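Local coordinates for protein beta-lactamase (Klebsiella pneumoniae, PDB 6HUH) that probably hydrolyses beta-lactam antibiotics to substituted beta-amino acids, as a class D serine enzyme that confers antibiotic resistance, at residues A[24-36]-A[155-169]. Sequence-based numbering, arbitrary orientation.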
loop_
_atom_site.group_PDB
_atom_site.type_symbol
_atom_site.label_atom_id
_atom_site.label_comp_id
_atom_site.label_asym_id
_atom_site.label_seq_id
_atom_site.Cartn_x
_atom_site.Cartn_y
_atom_site.Cartn_z
ATOM N N THR A 24 -7.406 32.638 5.093
ATOM C CA THR A 24 -8.614 31.831 5.207
ATOM C C THR A 24 -8.314 30.330 5.461
ATOM O O THR A 24 -9.189 29.483 5.237
ATOM C CB THR A 24 -9.533 32.065 4.011
ATOM O OG1 THR A 24 -8.775 32.011 2.802
ATOM C CG2 THR A 24 -10.280 33.403 4.104
ATOM N N GLY A 25 -7.114 30.033 5.984
ATOM C CA GLY A 25 -6.707 28.690 6.391
ATOM C C GLY A 25 -7.395 28.299 7.690
ATOM O O GLY A 25 -7.915 29.166 8.396
ATOM N N CYS A 26 -7.406 27.014 8.046
ATOM C CA CYS A 26 -8.107 26.597 9.266
ATOM C C CYS A 26 -7.577 25.292 9.926
ATOM O O CYS A 26 -7.370 24.314 9.208
ATOM C CB CYS A 26 -9.603 26.494 8.964
ATOM S SG CYS A 26 -10.469 25.213 9.898
ATOM N N MET A 27 -7.406 25.265 11.288
ATOM C CA MET A 27 -7.103 24.032 12.030
ATOM C C MET A 27 -8.155 23.756 13.095
ATOM O O MET A 27 -8.218 24.415 14.124
ATOM C CB MET A 27 -5.690 23.864 12.584
ATOM C CG MET A 27 -5.296 22.383 12.514
ATOM S SD MET A 27 -3.741 21.747 13.201
ATOM C CE MET A 27 -2.482 22.722 12.221
ATOM N N LEU A 28 -8.988 22.773 12.812
ATOM C CA LEU A 28 -10.093 22.346 13.651
ATOM C C LEU A 28 -9.870 20.980 14.285
ATOM O O LEU A 28 -9.555 20.016 13.576
ATOM C CB LEU A 28 -11.361 22.300 12.771
ATOM C CG LEU A 28 -12.694 22.142 13.497
ATOM C CD1 LEU A 28 -13.736 23.018 12.889
ATOM C CD2 LEU A 28 -13.147 20.685 13.553
ATOM N N PHE A 29 -10.112 20.866 15.595
ATOM C CA PHE A 29 -10.060 19.579 16.320
ATOM C C PHE A 29 -11.426 19.297 16.969
ATOM O O PHE A 29 -11.919 20.128 17.753
ATOM C CB PHE A 29 -8.914 19.502 17.347
ATOM C CG PHE A 29 -7.519 19.606 16.783
ATOM C CD1 PHE A 29 -6.913 18.514 16.177
ATOM C CD2 PHE A 29 -6.793 20.788 16.886
ATOM C CE1 PHE A 29 -5.617 18.616 15.653
ATOM C CE2 PHE A 29 -5.492 20.880 16.377
ATOM C CZ PHE A 29 -4.909 19.790 15.775
ATOM N N ALA A 30 -12.052 18.163 16.594
ATOM C CA ALA A 30 -13.361 17.758 17.114
ATOM C C ALA A 30 -13.295 16.441 17.906
ATOM O O ALA A 30 -12.344 15.681 17.746
ATOM C CB ALA A 30 -14.375 17.648 15.975
ATOM N N ASP A 31 -14.306 16.178 18.765
ATOM C CA ASP A 31 -14.387 14.938 19.550
ATOM C C ASP A 31 -14.968 13.775 18.729
ATOM O O ASP A 31 -15.063 13.882 17.502
ATOM C CB ASP A 31 -15.151 15.136 20.882
ATOM C CG ASP A 31 -16.552 15.708 20.772
ATOM O OD1 ASP A 31 -17.395 15.098 20.069
ATOM O OD2 ASP A 31 -16.840 16.703 21.473
ATOM N N GLY A 32 -15.348 12.688 19.420
ATOM C CA GLY A 32 -15.914 11.479 18.820
ATOM C C GLY A 32 -17.158 11.694 17.977
ATOM O O GLY A 32 -17.197 11.252 16.825
ATOM N N SER A 33 -18.168 12.402 18.534
ATOM C CA SER A 33 -19.444 12.703 17.861
ATOM C C SER A 33 -19.319 13.598 16.621
ATOM O O SER A 33 -20.249 13.657 15.817
ATOM C CB SER A 33 -20.438 13.323 18.844
ATOM O OG SER A 33 -20.000 14.586 19.330
ATOM N N GLY A 34 -18.186 14.295 16.508
ATOM C CA GLY A 34 -17.880 15.247 15.447
ATOM C C GLY A 34 -18.066 16.681 15.898
ATOM O O GLY A 34 -18.106 17.587 15.061
ATOM N N LYS A 35 -18.201 16.902 17.230
ATOM C CA LYS A 35 -18.394 18.226 17.823
ATOM C C LYS A 35 -17.044 18.976 17.997
ATOM O O LYS A 35 -16.211 18.537 18.796
ATOM C CB LYS A 35 -19.193 18.117 19.137
ATOM C CG LYS A 35 -19.573 19.475 19.747
ATOM C CD LYS A 35 -20.725 19.413 20.758
ATOM C CE LYS A 35 -20.351 18.911 22.132
ATOM N NZ LYS A 35 -19.445 19.849 22.853
ATOM N N PRO A 36 -16.794 20.087 17.254
ATOM C CA PRO A 36 -15.505 20.816 17.430
ATOM C C PRO A 36 -15.314 21.387 18.829
ATOM O O PRO A 36 -16.291 21.810 19.462
ATOM C CB PRO A 36 -15.540 21.933 16.366
ATOM C CG PRO A 36 -16.672 21.552 15.424
ATOM C CD PRO A 36 -17.647 20.732 16.234
ATOM N N PRO A 155 -15.010 23.142 6.831
ATOM C CA PRO A 155 -14.254 22.283 7.772
ATOM C C PRO A 155 -15.092 21.749 8.949
ATOM O O PRO A 155 -14.844 20.621 9.403
ATOM C CB PRO A 155 -13.087 23.171 8.209
ATOM C CG PRO A 155 -12.911 24.117 7.078
ATOM C CD PRO A 155 -14.300 24.417 6.603
ATOM N N GLN A 156 -16.109 22.539 9.394
ATOM C CA GLN A 156 -17.053 22.188 10.457
ATOM C C GLN A 156 -17.879 21.005 10.015
ATOM O O GLN A 156 -17.930 19.999 10.728
ATOM C CB GLN A 156 -17.998 23.358 10.779
ATOM C CG GLN A 156 -17.534 24.261 11.897
ATOM C CD GLN A 156 -18.219 25.605 11.814
ATOM O OE1 GLN A 156 -19.314 25.742 11.243
ATOM N NE2 GLN A 156 -17.571 26.635 12.369
ATOM N N GLU A 157 -18.523 21.125 8.832
ATOM C CA GLU A 157 -19.363 20.092 8.225
ATOM C C GLU A 157 -18.590 18.789 8.024
ATOM O O GLU A 157 -19.140 17.740 8.337
ATOM C CB GLU A 157 -19.951 20.572 6.893
ATOM C CG GLU A 157 -20.969 21.687 6.997
ATOM C CD GLU A 157 -21.402 22.261 5.661
ATOM O OE1 GLU A 157 -20.545 22.372 4.753
ATOM O OE2 GLU A 157 -22.591 22.637 5.534
ATOM N N GLN A 158 -17.313 18.863 7.539
ATOM C CA GLN A 158 -16.384 17.716 7.348
ATOM C C GLN A 158 -16.180 16.898 8.623
ATOM O O GLN A 158 -16.185 15.667 8.559
ATOM C CB GLN A 158 -15.014 18.202 6.884
ATOM C CG GLN A 158 -14.925 18.344 5.397
ATOM C CD GLN A 158 -14.195 17.229 4.722
ATOM O OE1 GLN A 158 -14.211 16.062 5.159
ATOM N NE2 GLN A 158 -13.556 17.577 3.611
ATOM N N ALA A 159 -15.989 17.600 9.765
ATOM C CA ALA A 159 -15.819 17.056 11.115
ATOM C C ALA A 159 -17.105 16.375 11.563
ATOM O O ALA A 159 -17.048 15.300 12.154
ATOM C CB ALA A 159 -15.471 18.180 12.087
ATOM N N ARG A 160 -18.264 17.003 11.277
ATOM C CA ARG A 160 -19.584 16.483 11.593
ATOM C C ARG A 160 -19.798 15.150 10.851
ATOM O O ARG A 160 -20.140 14.139 11.484
ATOM C CB ARG A 160 -20.631 17.526 11.211
ATOM C CG ARG A 160 -22.075 17.148 11.504
ATOM C CD ARG A 160 -22.366 16.974 12.983
ATOM N NE ARG A 160 -22.594 15.561 13.277
ATOM C CZ ARG A 160 -23.007 15.093 14.446
ATOM N NH1 ARG A 160 -23.231 15.922 15.459
ATOM N NH2 ARG A 160 -23.195 13.789 14.615
ATOM N N PHE A 161 -19.514 15.141 9.521
ATOM C CA PHE A 161 -19.598 13.961 8.653
ATOM C C PHE A 161 -18.710 12.819 9.191
ATOM O O PHE A 161 -19.219 11.720 9.403
ATOM C CB PHE A 161 -19.247 14.314 7.182
ATOM C CG PHE A 161 -18.889 13.113 6.327
ATOM C CD1 PHE A 161 -19.863 12.203 5.934
ATOM C CD2 PHE A 161 -17.572 12.857 5.976
ATOM C CE1 PHE A 161 -19.523 11.061 5.202
ATOM C CE2 PHE A 161 -17.233 11.717 5.250
ATOM C CZ PHE A 161 -18.209 10.825 4.865
ATOM N N LEU A 162 -17.398 13.106 9.415
ATOM C CA LEU A 162 -16.378 12.200 9.941
ATOM C C LEU A 162 -16.814 11.609 11.275
ATOM O O LEU A 162 -16.593 10.416 11.511
ATOM C CB LEU A 162 -15.038 12.954 10.109
ATOM C CG LEU A 162 -13.930 12.834 9.040
ATOM C CD1 LEU A 162 -14.450 12.408 7.674
ATOM C CD2 LEU A 162 -13.134 14.123 8.917
ATOM N N GLY A 163 -17.457 12.436 12.105
ATOM C CA GLY A 163 -17.982 12.059 13.412
ATOM C C GLY A 163 -19.108 11.045 13.349
ATOM O O GLY A 163 -19.271 10.234 14.261
ATOM N N LYS A 164 -19.900 11.089 12.267
ATOM C CA LYS A 164 -20.996 10.155 12.049
ATOM C C LYS A 164 -20.439 8.790 11.593
ATOM O O LYS A 164 -20.937 7.744 12.039
ATOM C CB LYS A 164 -21.993 10.724 11.030
ATOM C CG LYS A 164 -22.902 11.814 11.592
ATOM C CD LYS A 164 -23.947 12.278 10.556
ATOM C CE LYS A 164 -24.883 13.336 11.091
ATOM N NZ LYS A 164 -25.855 12.790 12.081
ATOM N N LEU A 165 -19.395 8.796 10.720
ATOM C CA LEU A 165 -18.846 7.532 10.252
ATOM C C LEU A 165 -18.038 6.854 11.377
ATOM O O LEU A 165 -18.110 5.626 11.509
ATOM C CB LEU A 165 -18.106 7.617 8.883
ATOM C CG LEU A 165 -16.591 7.856 8.738
ATOM C CD1 LEU A 165 -15.806 6.542 8.856
ATOM C CD2 LEU A 165 -16.285 8.386 7.343
ATOM N N VAL A 166 -17.372 7.645 12.235
ATOM C CA VAL A 166 -16.610 7.107 13.361
ATOM C C VAL A 166 -17.536 6.612 14.533
ATOM O O VAL A 166 -17.129 5.725 15.291
ATOM C CB VAL A 166 -15.525 8.116 13.800
ATOM C CG1 VAL A 166 -15.748 8.661 15.209
ATOM C CG2 VAL A 166 -14.161 7.501 13.677
ATOM N N SER A 167 -18.771 7.155 14.640
ATOM C CA SER A 167 -19.749 6.813 15.685
ATOM C C SER A 167 -20.762 5.726 15.302
ATOM O O SER A 167 -21.601 5.370 16.125
ATOM C CB SER A 167 -20.505 8.058 16.141
ATOM O OG SER A 167 -19.665 8.989 16.804
ATOM N N GLY A 168 -20.674 5.204 14.082
ATOM C CA GLY A 168 -21.598 4.192 13.577
ATOM C C GLY A 168 -22.945 4.793 13.204
ATOM O O GLY A 168 -23.940 4.067 13.044
ATOM N N LYS A 169 -22.993 6.137 13.063
ATOM C CA LYS A 169 -24.223 6.848 12.745
ATOM C C LYS A 169 -24.605 6.769 11.248
ATOM O O LYS A 169 -25.781 6.910 10.923
ATOM C CB LYS A 169 -24.177 8.295 13.259
ATOM C CG LYS A 169 -24.406 8.381 14.764
ATOM C CD LYS A 169 -24.624 9.816 15.236
ATOM C CE LYS A 169 -24.324 10.002 16.712
ATOM N NZ LYS A 169 -22.880 10.282 16.968
#
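Gly34 and Gly163 meet backbone to backbone, their CA atoms 3.8 Å apart, and this pair marks the tight part of the contact between residues 24-36 and helix 155-166. With no side chain on either residue, the turn after strand 26-30 lies directly on the helix; Gly34 accommodates the positive phi of this turn (101°), and its CA also comes within 3.4 Å of Ala159 O. No hydrogen bond joins the two segments; van der Waals packing is combined with carbonyl oxygens set against the helix, Gly32 O lying 3.4 Å from Val166 CG1 and close to Ser167 OG.

Toward the strand, Ala159 CB is met by Leu28 CD2 at 3.7 Å and, a little farther off, by Ala30 CB. The other Leu28 branch, CD1, reaches Gln156 CG at 4.1 Å, the two side chains crossing at about a right angle. Cys26 SG, disulfide-bonded to Cys43, rests against Pro155 CB (3.7 Å) at the start of the helix. Pro155 also touches Val233 of strand 228-238.

Gly34, Gly163, Ala159 and Leu28 are buried, whereas Ser33, Arg160 and Ser167 are partly exposed and Lys169 is exposed. Arg160 starts away from the turn but bends at chi2 and chi3, placing Ser33 O above one guanidinium face, offset toward the rim at NH2 (3.2 Å), at an angle too poor for a hydrogen bond. Within the turn, Ser33 OG donates to Asp31 OD1. Gly168 ends the helix in a Schellman motif closed by Lys169 N to Lys164 O; Lys169 NZ approaches Ser33 CA loosely.

The strand and helix axes run 29° from parallel and 9.3 Å apart. Met27 and Phe29 point away, onto helix 245-264, giving the helix-sheet-helix layering of the serine beta-lactamase and penicillin-binding transpeptidase fold.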